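Local coordinates for uncharacterized protein (Danio rerio, PDB 5HBA) that forms the globular C1q domain of complement C1qA, a secreted immune protein that probably recognises targets to start the classical complement pathway, at residues F6-N11 against V22-K27; C63-S68 against S75-D80; A16-P21 against M118-Y123. All blocks are in the same frame, centred on the assembly; numbering follows the deposited sequence.

Interaction 1. Residues F6-N11 against V22-K27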
loop_
_atom_site.group_PDB
_atom_site.type_symbol
_atom_site.label_atom_id
_atom_site.label_comp_id
_atom_site.label_asym_id
_atom_site.label_seq_id
_atom_site.Cartn_x
_atom_site.Cartn_y
_atom_site.Cartn_z
ATOM N N PHE A 6 -10.986 -9.083 2.001
ATOM C CA PHE A 6 -11.698 -8.654 0.802
ATOM C C PHE A 6 -10.833 -7.854 -0.164
ATOM O O PHE A 6 -9.830 -7.233 0.221
ATOM C CB PHE A 6 -12.940 -7.831 1.168
ATOM C CG PHE A 6 -12.621 -6.442 1.647
ATOM C CD1 PHE A 6 -12.473 -5.395 0.739
ATOM C CD2 PHE A 6 -12.475 -6.181 2.999
ATOM C CE1 PHE A 6 -12.159 -4.111 1.176
ATOM C CE2 PHE A 6 -12.168 -4.896 3.452
ATOM C CZ PHE A 6 -12.007 -3.858 2.533
ATOM N N SER A 7 -11.261 -7.860 -1.420
ATOM C CA SER A 7 -10.662 -7.048 -2.460
ATOM C C SER A 7 -11.774 -6.677 -3.429
ATOM O O SER A 7 -12.378 -7.559 -4.075
ATOM C CB SER A 7 -9.564 -7.835 -3.178
ATOM O OG SER A 7 -8.957 -7.040 -4.175
ATOM N N VAL A 8 -12.067 -5.383 -3.516
ATOM C CA VAL A 8 -13.152 -4.901 -4.378
ATOM C C VAL A 8 -12.645 -3.876 -5.386
ATOM O O VAL A 8 -11.752 -3.079 -5.082
ATOM C CB VAL A 8 -14.327 -4.314 -3.545
ATOM C CG1 VAL A 8 -15.035 -5.430 -2.786
ATOM C CG2 VAL A 8 -13.807 -3.246 -2.564
ATOM N N LEU A 9 -13.215 -3.914 -6.591
ATOM C CA LEU A 9 -12.748 -3.086 -7.700
ATOM C C LEU A 9 -13.839 -2.162 -8.233
ATOM O O LEU A 9 -15.003 -2.557 -8.372
ATOM C CB LEU A 9 -12.228 -3.987 -8.830
ATOM C CG LEU A 9 -11.986 -3.421 -10.235
ATOM C CD1 LEU A 9 -10.827 -2.433 -10.281
ATOM C CD2 LEU A 9 -11.758 -4.556 -11.225
ATOM N N ARG A 10 -13.462 -0.925 -8.525
ATOM C CA ARG A 10 -14.368 -0.004 -9.194
ATOM C C ARG A 10 -13.764 0.328 -10.541
ATOM O O ARG A 10 -12.678 0.910 -10.594
ATOM C CB ARG A 10 -14.547 1.295 -8.400
ATOM C CG ARG A 10 -15.504 2.269 -9.099
ATOM C CD ARG A 10 -15.546 3.645 -8.442
ATOM N NE ARG A 10 -16.399 4.538 -9.224
ATOM C CZ ARG A 10 -17.692 4.744 -8.980
ATOM N NH1 ARG A 10 -18.281 4.138 -7.951
ATOM N NH2 ARG A 10 -18.390 5.571 -9.754
ATOM N N ASN A 11 -14.453 -0.064 -11.614
ATOM C CA ASN A 11 -14.038 0.249 -12.979
ATOM C C ASN A 11 -15.280 0.461 -13.834
ATOM O O ASN A 11 -15.836 -0.490 -14.374
ATOM C CB ASN A 11 -13.183 -0.874 -13.576
ATOM C CG ASN A 11 -12.550 -0.483 -14.917
ATOM O OD1 ASN A 11 -12.318 0.692 -15.190
ATOM N ND2 ASN A 11 -12.263 -1.475 -15.748
ATOM N N VAL A 22 -17.269 5.496 -1.858
ATOM C CA VAL A 22 -17.016 4.935 -3.183
ATOM C C VAL A 22 -17.722 3.599 -3.283
ATOM O O VAL A 22 -17.582 2.751 -2.382
ATOM C CB VAL A 22 -15.515 4.697 -3.426
ATOM C CG1 VAL A 22 -15.293 4.063 -4.819
ATOM C CG2 VAL A 22 -14.736 6.000 -3.296
ATOM N N THR A 23 -18.481 3.399 -4.358
ATOM C CA THR A 23 -19.114 2.099 -4.599
ATOM C C THR A 23 -18.326 1.330 -5.671
ATOM O O THR A 23 -17.548 1.928 -6.430
ATOM C CB THR A 23 -20.619 2.230 -4.954
ATOM O OG1 THR A 23 -20.765 2.978 -6.165
ATOM C CG2 THR A 23 -21.382 2.954 -3.822
ATOM N N PHE A 24 -18.496 0.011 -5.713
ATOM C CA PHE A 24 -17.644 -0.844 -6.546
ATOM C C PHE A 24 -18.502 -1.767 -7.417
ATOM O O PHE A 24 -19.603 -2.126 -7.021
ATOM C CB PHE A 24 -16.711 -1.672 -5.650
ATOM C CG PHE A 24 -15.833 -0.832 -4.732
ATOM C CD1 PHE A 24 -16.299 -0.400 -3.501
ATOM C CD2 PHE A 24 -14.536 -0.487 -5.108
ATOM C CE1 PHE A 24 -15.499 0.369 -2.655
ATOM C CE2 PHE A 24 -13.727 0.291 -4.278
ATOM C CZ PHE A 24 -14.205 0.723 -3.049
ATOM N N ASN A 25 -18.014 -2.147 -8.596
ATOM C CA ASN A 25 -18.796 -3.020 -9.482
ATOM C C ASN A 25 -18.185 -4.409 -9.716
ATOM O O ASN A 25 -18.677 -5.176 -10.544
ATOM C CB ASN A 25 -19.112 -2.337 -10.825
ATOM C CG ASN A 25 -17.869 -2.004 -11.620
ATOM O OD1 ASN A 25 -16.829 -1.641 -11.058
ATOM N ND2 ASN A 25 -17.968 -2.106 -12.940
ATOM N N ASP A 26 -17.123 -4.737 -8.981
ATOM C CA ASP A 26 -16.515 -6.063 -9.087
ATOM C C ASP A 26 -15.940 -6.504 -7.748
ATOM O O ASP A 26 -15.135 -5.792 -7.144
ATOM C CB ASP A 26 -15.421 -6.075 -10.165
ATOM C CG ASP A 26 -15.034 -7.480 -10.590
ATOM O OD1 ASP A 26 -15.364 -8.448 -9.863
ATOM O OD2 ASP A 26 -14.401 -7.619 -11.659
ATOM N N LYS A 27 -16.361 -7.673 -7.279
ATOM C CA LYS A 27 -15.837 -8.217 -6.027
ATOM C C LYS A 27 -14.836 -9.328 -6.337
ATOM O O LYS A 27 -15.198 -10.388 -6.855
ATOM C CB LYS A 27 -16.988 -8.720 -5.136
ATOM C CG LYS A 27 -16.576 -9.161 -3.735
ATOM C CD LYS A 27 -17.758 -9.769 -2.963
ATOM C CE LYS A 27 -18.726 -8.709 -2.483
ATOM N NZ LYS A 27 -19.342 -9.067 -1.159
#
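V8 lays its CG2 methyl squarely over the ring of F24, 3.7 Å from the centroid and only 5° off the ring normal, a CH-pi contact at the centre of the face. The methyl occupies the crowded position between the backbone N and carbonyl carbon of V8, while CG1 lies alongside the K27 chain. V22 CG1 covers the opposite face of the ring toward its rim, so F24 is held between two valines. The rim near CD2 abuts the backbone of L9 and R10.

L9 and D26 exchange main-chain bonds as an antiparallel hydrogen-bonded pair; L9 N reaches D26 O at 2.7 Å in a nearly straight bond, close to the carbonyl axis. In return L9 O accepts from D26 N and, weakly, from N25 N. With both N25 and D26 set against L9, this is a classic beta bulge, placed where strand 26-30 pairs with strand 5-10, which has strand 120-133 as its other neighbour in the C1q fold. Beyond the bulge, N25 uses its whole amide on the backbone of N11: OD1 takes N11 N at 2.9 Å, in plane and on a lone pair, and ND2 gives to N11 O at 3.0 Å from above that carbonyl plane.

R10 runs extended, CG anti to the backbone N, and its aliphatic part crosses V22 obliquely, CD meeting CG1 at 3.7 Å. NH1 donates to T23 O at 2.8 Å, with the carbonyl oxygen in the guanidinium plane but the donor above the carbonyl plane. An alanine in place of R10 would probably loosen the 22-24 backbone, since the bond to T23 O and the methylene cover beside V22 would both be gone. NH2 is hydrogen-bonded to S14 O. Across the subunit boundary L9 packs on L76 of a neighbouring copy.

Interaction 2. Residues C63-S68 against S75-D80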
loop_
_atom_site.group_PDB
_atom_site.type_symbol
_atom_site.label_atom_id
_atom_site.label_comp_id
_atom_site.label_asym_id
_atom_site.label_seq_id
_atom_site.Cartn_x
_atom_site.Cartn_y
_atom_site.Cartn_z
ATOM N N CYS A 63 -8.260 13.375 -4.294
ATOM C CA CYS A 63 -8.210 13.322 -2.843
ATOM C C CYS A 63 -9.199 12.264 -2.346
ATOM O O CYS A 63 -10.368 12.252 -2.754
ATOM C CB CYS A 63 -8.573 14.682 -2.256
ATOM S SG CYS A 63 -7.205 15.862 -2.212
ATOM N N LEU A 64 -8.722 11.375 -1.479
ATOM C CA LEU A 64 -9.569 10.360 -0.872
ATOM C C LEU A 64 -9.359 10.306 0.630
ATOM O O LEU A 64 -8.233 10.485 1.133
ATOM C CB LEU A 64 -9.299 8.988 -1.497
ATOM C CG LEU A 64 -9.864 8.760 -2.903
ATOM C CD1 LEU A 64 -9.043 7.734 -3.619
ATOM C CD2 LEU A 64 -11.321 8.270 -2.837
ATOM N N ARG A 65 -10.448 10.081 1.358
ATOM C CA ARG A 65 -10.355 9.874 2.793
ATOM C C ARG A 65 -10.640 8.421 3.101
ATOM O O ARG A 65 -11.534 7.820 2.502
ATOM C CB ARG A 65 -11.374 10.747 3.534
ATOM C CG ARG A 65 -11.022 12.204 3.591
ATOM C CD ARG A 65 -11.873 12.949 4.633
ATOM N NE ARG A 65 -11.507 14.365 4.663
ATOM C CZ ARG A 65 -12.162 15.315 4.003
ATOM N NH1 ARG A 65 -13.233 15.008 3.286
ATOM N NH2 ARG A 65 -11.754 16.575 4.070
ATOM N N LEU A 66 -9.877 7.845 4.024
ATOM C CA LEU A 66 -10.278 6.567 4.612
ATOM C C LEU A 66 -11.040 6.898 5.888
ATOM O O LEU A 66 -10.522 7.616 6.754
ATOM C CB LEU A 66 -9.055 5.702 4.933
ATOM C CG LEU A 66 -9.309 4.380 5.659
ATOM C CD1 LEU A 66 -9.967 3.342 4.704
ATOM C CD2 LEU A 66 -7.993 3.858 6.210
ATOM N N LYS A 67 -12.264 6.393 6.008
ATOM C CA LYS A 67 -13.131 6.771 7.124
ATOM C C LYS A 67 -13.692 5.552 7.859
ATOM O O LYS A 67 -13.756 4.460 7.293
ATOM C CB LYS A 67 -14.291 7.659 6.629
ATOM C CG LYS A 67 -13.878 9.067 6.161
ATOM C CD LYS A 67 -15.095 9.956 5.862
ATOM C CE LYS A 67 -15.622 10.685 7.109
ATOM N NZ LYS A 67 -14.680 11.765 7.566
ATOM N N SER A 68 -14.091 5.739 9.121
ATOM C CA SER A 68 -14.775 4.682 9.882
ATOM C C SER A 68 -15.849 5.259 10.808
ATOM O O SER A 68 -15.795 6.439 11.171
ATOM C CB SER A 68 -13.784 3.909 10.756
ATOM O OG SER A 68 -13.394 4.695 11.876
ATOM N N SER A 75 -10.431 9.419 10.288
ATOM C CA SER A 75 -10.545 10.191 9.054
ATOM C C SER A 75 -9.137 10.527 8.567
ATOM O O SER A 75 -8.501 11.455 9.079
ATOM C CB SER A 75 -11.360 11.467 9.303
ATOM O OG SER A 75 -11.634 12.143 8.091
ATOM N N LEU A 76 -8.630 9.746 7.612
ATOM C CA LEU A 76 -7.274 9.961 7.090
ATOM C C LEU A 76 -7.348 10.376 5.626
ATOM O O LEU A 76 -8.034 9.725 4.833
ATOM C CB LEU A 76 -6.433 8.684 7.213
ATOM C CG LEU A 76 -6.213 8.126 8.613
ATOM C CD1 LEU A 76 -5.593 6.759 8.500
ATOM C CD2 LEU A 76 -5.307 9.068 9.433
ATOM N N SER A 77 -6.628 11.436 5.267
ATOM C CA SER A 77 -6.660 11.981 3.907
ATOM C C SER A 77 -5.401 11.642 3.112
ATOM O O SER A 77 -4.279 11.675 3.633
ATOM C CB SER A 77 -6.826 13.513 3.944
ATOM O OG SER A 77 -8.059 13.876 4.550
ATOM N N PHE A 78 -5.591 11.340 1.835
ATOM C CA PHE A 78 -4.485 11.045 0.940
ATOM C C PHE A 78 -4.765 11.772 -0.359
ATOM O O PHE A 78 -5.755 11.475 -1.020
ATOM C CB PHE A 78 -4.387 9.533 0.704
ATOM C CG PHE A 78 -4.200 8.742 1.971
ATOM C CD1 PHE A 78 -2.927 8.550 2.512
ATOM C CD2 PHE A 78 -5.294 8.225 2.644
ATOM C CE1 PHE A 78 -2.761 7.835 3.708
ATOM C CE2 PHE A 78 -5.137 7.506 3.830
ATOM C CZ PHE A 78 -3.871 7.315 4.361
ATOM N N CYS A 79 -3.901 12.728 -0.700
ATOM C CA CYS A 79 -4.132 13.644 -1.819
ATOM C C CYS A 79 -2.962 13.708 -2.814
ATOM O O CYS A 79 -1.800 13.907 -2.425
ATOM C CB CYS A 79 -4.368 15.069 -1.292
ATOM S SG CYS A 79 -5.985 15.452 -0.598
ATOM N N ASP A 80 -3.283 13.555 -4.098
ATOM C CA ASP A 80 -2.363 13.912 -5.178
ATOM C C ASP A 80 -2.847 15.229 -5.788
ATOM O O ASP A 80 -3.885 15.259 -6.463
ATOM C CB ASP A 80 -2.342 12.834 -6.268
ATOM C CG ASP A 80 -1.355 11.703 -5.973
ATOM O OD1 ASP A 80 -0.728 11.719 -4.900
ATOM O OD2 ASP A 80 -1.229 10.777 -6.812
HETATM O O HOH W 1 -8.828 16.221 4.439
HETATM O O HOH W 2 -10.102 14.243 7.351
#
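C63 and C79 are joined by a disulfide, SG to SG 2.1 Å; C63 CA and C79 CA lie 4.2 Å apart at this non-hydrogen-bonded pair. Each SG stands anti to its own carbonyl carbon, and the bridge closes with a torsion of 119° about the sulfur-sulfur bond. On the same face come R65 beside S77 and K67 beside S75. R65 extends from CG to NE across the two serines, its CD 3.6 Å from S75 OG. K67 is bent at its last two torsions, which brings NZ within 3.1 Å of S75 OG in a hydrogen bond.

Two waters extend the polar layer. One accepts from R65 NH2 and is hydrogen-bonded to S77 OG at 2.5 Å; the other accepts a weak bond from R65 NE and meets S75 OG at 2.7 Å. The guanidinium is thus tied to both serines through solvent, and a cation-pi contact with F109 of the adjoining strand 103-109 helps to place it.

The other face, carrying L64, L66, L76 and F78, is apolar and buried. L66 CB approaches the F78 ring at its edge, 4.5 Å from CE2, and L66 CD2 meets L76 CD1 loosely. L64 reaches inward to F54 and A56 of strand 48-59, whereas F78 touches V89 and L76 touches Y123 of a neighbouring subunit.

Behind these side chains stands a regular ladder: L64 with F78 and L66 with L76 each exchange two backbone hydrogen bonds, the bond from L64 N to F78 O being nearly straight at 172°. The strand axes run 162° apart and 4.5 Å at closest approach. This is a two-stranded antiparallel beta hairpin with a cross-strand disulfide, at the margin of one sheet in the jelly-roll sandwich of the C1q/TNF superfamily.

Interaction 3. Residues A16-P21 against M118-Y123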
loop_
_atom_site.group_PDB
_atom_site.type_symbol
_atom_site.label_atom_id
_atom_site.label_comp_id
_atom_site.label_asym_id
_atom_site.label_seq_id
_atom_site.Cartn_x
_atom_site.Cartn_y
_atom_site.Cartn_z
ATOM N N ALA A 16 -17.879 9.110 -9.557
ATOM C CA ALA A 16 -17.962 8.806 -8.131
ATOM C C ALA A 16 -18.213 10.100 -7.361
ATOM O O ALA A 16 -17.360 10.984 -7.334
ATOM C CB ALA A 16 -16.668 8.135 -7.650
ATOM N N GLN A 17 -19.382 10.194 -6.736
ATOM C CA GLN A 17 -19.813 11.379 -6.001
ATOM C C GLN A 17 -18.825 11.795 -4.919
ATOM O O GLN A 17 -18.247 10.938 -4.245
ATOM C CB GLN A 17 -21.152 11.095 -5.336
ATOM C CG GLN A 17 -22.308 10.928 -6.301
ATOM C CD GLN A 17 -22.705 12.240 -6.941
ATOM O OE1 GLN A 17 -22.894 13.251 -6.253
ATOM N NE2 GLN A 17 -22.825 12.238 -8.261
ATOM N N TYR A 18 -18.643 13.101 -4.750
ATOM C CA TYR A 18 -17.849 13.617 -3.641
ATOM C C TYR A 18 -18.588 13.412 -2.317
ATOM O O TYR A 18 -19.827 13.493 -2.255
ATOM C CB TYR A 18 -17.548 15.102 -3.828
ATOM C CG TYR A 18 -16.535 15.405 -4.918
ATOM C CD1 TYR A 18 -15.252 14.856 -4.878
ATOM C CD2 TYR A 18 -16.845 16.269 -5.964
ATOM C CE1 TYR A 18 -14.307 15.150 -5.866
ATOM C CE2 TYR A 18 -15.904 16.570 -6.958
ATOM C CZ TYR A 18 -14.644 16.002 -6.897
ATOM O OH TYR A 18 -13.723 16.287 -7.872
ATOM N N LYS A 19 -17.816 13.111 -1.280
ATOM C CA LYS A 19 -18.309 13.005 0.094
ATOM C C LYS A 19 -19.392 11.943 0.286
ATOM O O LYS A 19 -20.262 12.076 1.143
ATOM C CB LYS A 19 -18.759 14.379 0.620
ATOM C CG LYS A 19 -17.710 15.473 0.435
ATOM C CD LYS A 19 -18.212 16.835 0.939
ATOM C CE LYS A 19 -18.370 16.867 2.461
ATOM N NZ LYS A 19 -17.063 16.740 3.171
ATOM N N GLN A 20 -19.328 10.890 -0.525
ATOM C CA GLN A 20 -20.140 9.692 -0.344
ATOM C C GLN A 20 -19.200 8.511 -0.485
ATOM O O GLN A 20 -18.166 8.622 -1.164
ATOM C CB GLN A 20 -21.226 9.600 -1.430
ATOM C CG GLN A 20 -22.251 10.724 -1.364
ATOM C CD GLN A 20 -23.428 10.509 -2.308
ATOM O OE1 GLN A 20 -23.354 9.719 -3.249
ATOM N NE2 GLN A 20 -24.525 11.215 -2.051
ATOM N N PRO A 21 -19.549 7.372 0.128
ATOM C CA PRO A 21 -18.675 6.202 -0.017
ATOM C C PRO A 21 -18.505 5.780 -1.473
ATOM O O PRO A 21 -19.481 5.720 -2.234
ATOM C CB PRO A 21 -19.405 5.113 0.773
ATOM C CG PRO A 21 -20.160 5.869 1.821
ATOM C CD PRO A 21 -20.556 7.191 1.194
ATOM N N MET A 118 -17.811 19.237 -10.650
ATOM C CA MET A 118 -18.496 17.999 -11.008
ATOM C C MET A 118 -17.685 16.794 -10.534
ATOM O O MET A 118 -16.461 16.799 -10.628
ATOM C CB MET A 118 -18.695 17.922 -12.531
ATOM C CG MET A 118 -19.718 18.922 -13.088
ATOM S SD MET A 118 -20.098 18.668 -14.844
ATOM C CE MET A 118 -20.495 16.946 -14.868
ATOM N N PRO A 119 -18.359 15.746 -10.031
ATOM C CA PRO A 119 -17.612 14.540 -9.649
ATOM C C PRO A 119 -16.956 13.909 -10.885
ATOM O O PRO A 119 -17.359 14.229 -12.007
ATOM C CB PRO A 119 -18.696 13.615 -9.093
ATOM C CG PRO A 119 -19.988 14.127 -9.670
ATOM C CD PRO A 119 -19.808 15.607 -9.801
ATOM N N LYS A 120 -15.948 13.059 -10.702
ATOM C CA LYS A 120 -15.287 12.450 -11.858
ATOM C C LYS A 120 -15.272 10.941 -11.762
ATOM O O LYS A 120 -15.492 10.367 -10.687
ATOM C CB LYS A 120 -13.830 12.913 -11.999
ATOM C CG LYS A 120 -13.529 14.341 -11.635
ATOM C CD LYS A 120 -12.006 14.562 -11.720
ATOM C CE LYS A 120 -11.488 15.474 -10.615
ATOM N NZ LYS A 120 -9.989 15.430 -10.493
ATOM N N ARG A 121 -14.978 10.301 -12.888
ATOM C CA ARG A 121 -14.764 8.862 -12.906
ATOM C C ARG A 121 -13.637 8.517 -11.954
ATOM O O ARG A 121 -12.711 9.323 -11.736
ATOM C CB ARG A 121 -14.388 8.367 -14.306
ATOM C CG ARG A 121 -15.456 8.547 -15.361
ATOM C CD ARG A 121 -15.059 7.812 -16.655
ATOM N NE ARG A 121 -14.728 6.412 -16.374
ATOM C CZ ARG A 121 -14.367 5.512 -17.289
ATOM N NH1 ARG A 121 -14.288 5.848 -18.573
ATOM N NH2 ARG A 121 -14.090 4.268 -16.918
ATOM N N LEU A 122 -13.703 7.319 -11.383
ATOM C CA LEU A 122 -12.684 6.908 -10.422
ATOM C C LEU A 122 -12.398 5.419 -10.523
ATOM O O LEU A 122 -13.297 4.593 -10.360
ATOM C CB LEU A 122 -13.120 7.254 -8.998
ATOM C CG LEU A 122 -12.241 6.773 -7.834
ATOM C CD1 LEU A 122 -10.984 7.636 -7.700
ATOM C CD2 LEU A 122 -13.052 6.791 -6.533
ATOM N N TYR A 123 -11.140 5.080 -10.789
ATOM C CA TYR A 123 -10.704 3.698 -10.765
ATOM C C TYR A 123 -10.226 3.428 -9.353
ATOM O O TYR A 123 -9.463 4.222 -8.802
ATOM C CB TYR A 123 -9.557 3.513 -11.743
ATOM C CG TYR A 123 -8.952 2.131 -11.780
ATOM C CD1 TYR A 123 -9.525 1.116 -12.546
ATOM C CD2 TYR A 123 -7.781 1.848 -11.082
ATOM C CE1 TYR A 123 -8.950 -0.151 -12.602
ATOM C CE2 TYR A 123 -7.207 0.588 -11.126
ATOM C CZ TYR A 123 -7.796 -0.402 -11.883
ATOM O OH TYR A 123 -7.227 -1.651 -11.930
HETATM O O HOH W 3 -15.113 12.373 -7.985
HETATM O O HOH W 4 -14.090 17.645 -10.102
#
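The backbones meet through one direct bond, A16 N to K120 O at 2.9 Å, straight at the hydrogen (169°) although the donor stands above the carbonyl plane. A water fills the companion position, donating to A16 O and accepting from K120 N at 2.9 Å, so the second link between the two backbones runs through solvent.

The methyl of A16 turns to L122, where CB meets CB at 3.9 Å and CD2 lies nearly as close. Just beyond, P119 sets its CB 3.4 Å from A16 O, and its CG runs alongside the end of Q17, whose bent chain doubles back toward the proline ring. Here the loop that follows strand 15-16 is laid against the start of the long strand 120-133 of the C1q jelly roll, and a type II beta turn that starts at Q17 and ends at Q20 reverses the chain.

Y18, the second residue of the turn, sends its ring back toward 118-120. With CG anti to the carbonyl carbon (chi1 -72°), the ring slants across that backbone, CE2 lying 3.8 Å from P119 CA. Its hydroxyl touches K120 CE and shares a water with M118 O: the water is 2.6 Å from Y18 OH, in the plane of the ring, and donates to the carbonyl. K120 NZ continues past the tyrosine and hydrogen-bonds to E59 O and R61 O.

All three contacts lie within one C1q domain. Interactions 1 and 3, with centres about 14 Å apart, both reach the sheet in which strands 5-10 and 120-133 are neighbours, and they touch directly: R10 CD comes 3.1 Å from L122 O. V22 links outward twice, its CG2 lying 3.7 Å from L122 CD2 and 4.1 Å from L64 CD2 of interaction 2, whose centre is about 17 Å from that of interaction 1. Interaction 2 is nested in the chain loop closed by interaction 3. Their centres are about 13 Å apart, yet they meet just where R65 NH1 and K19 NZ, like charges, approach to 4.2 Å.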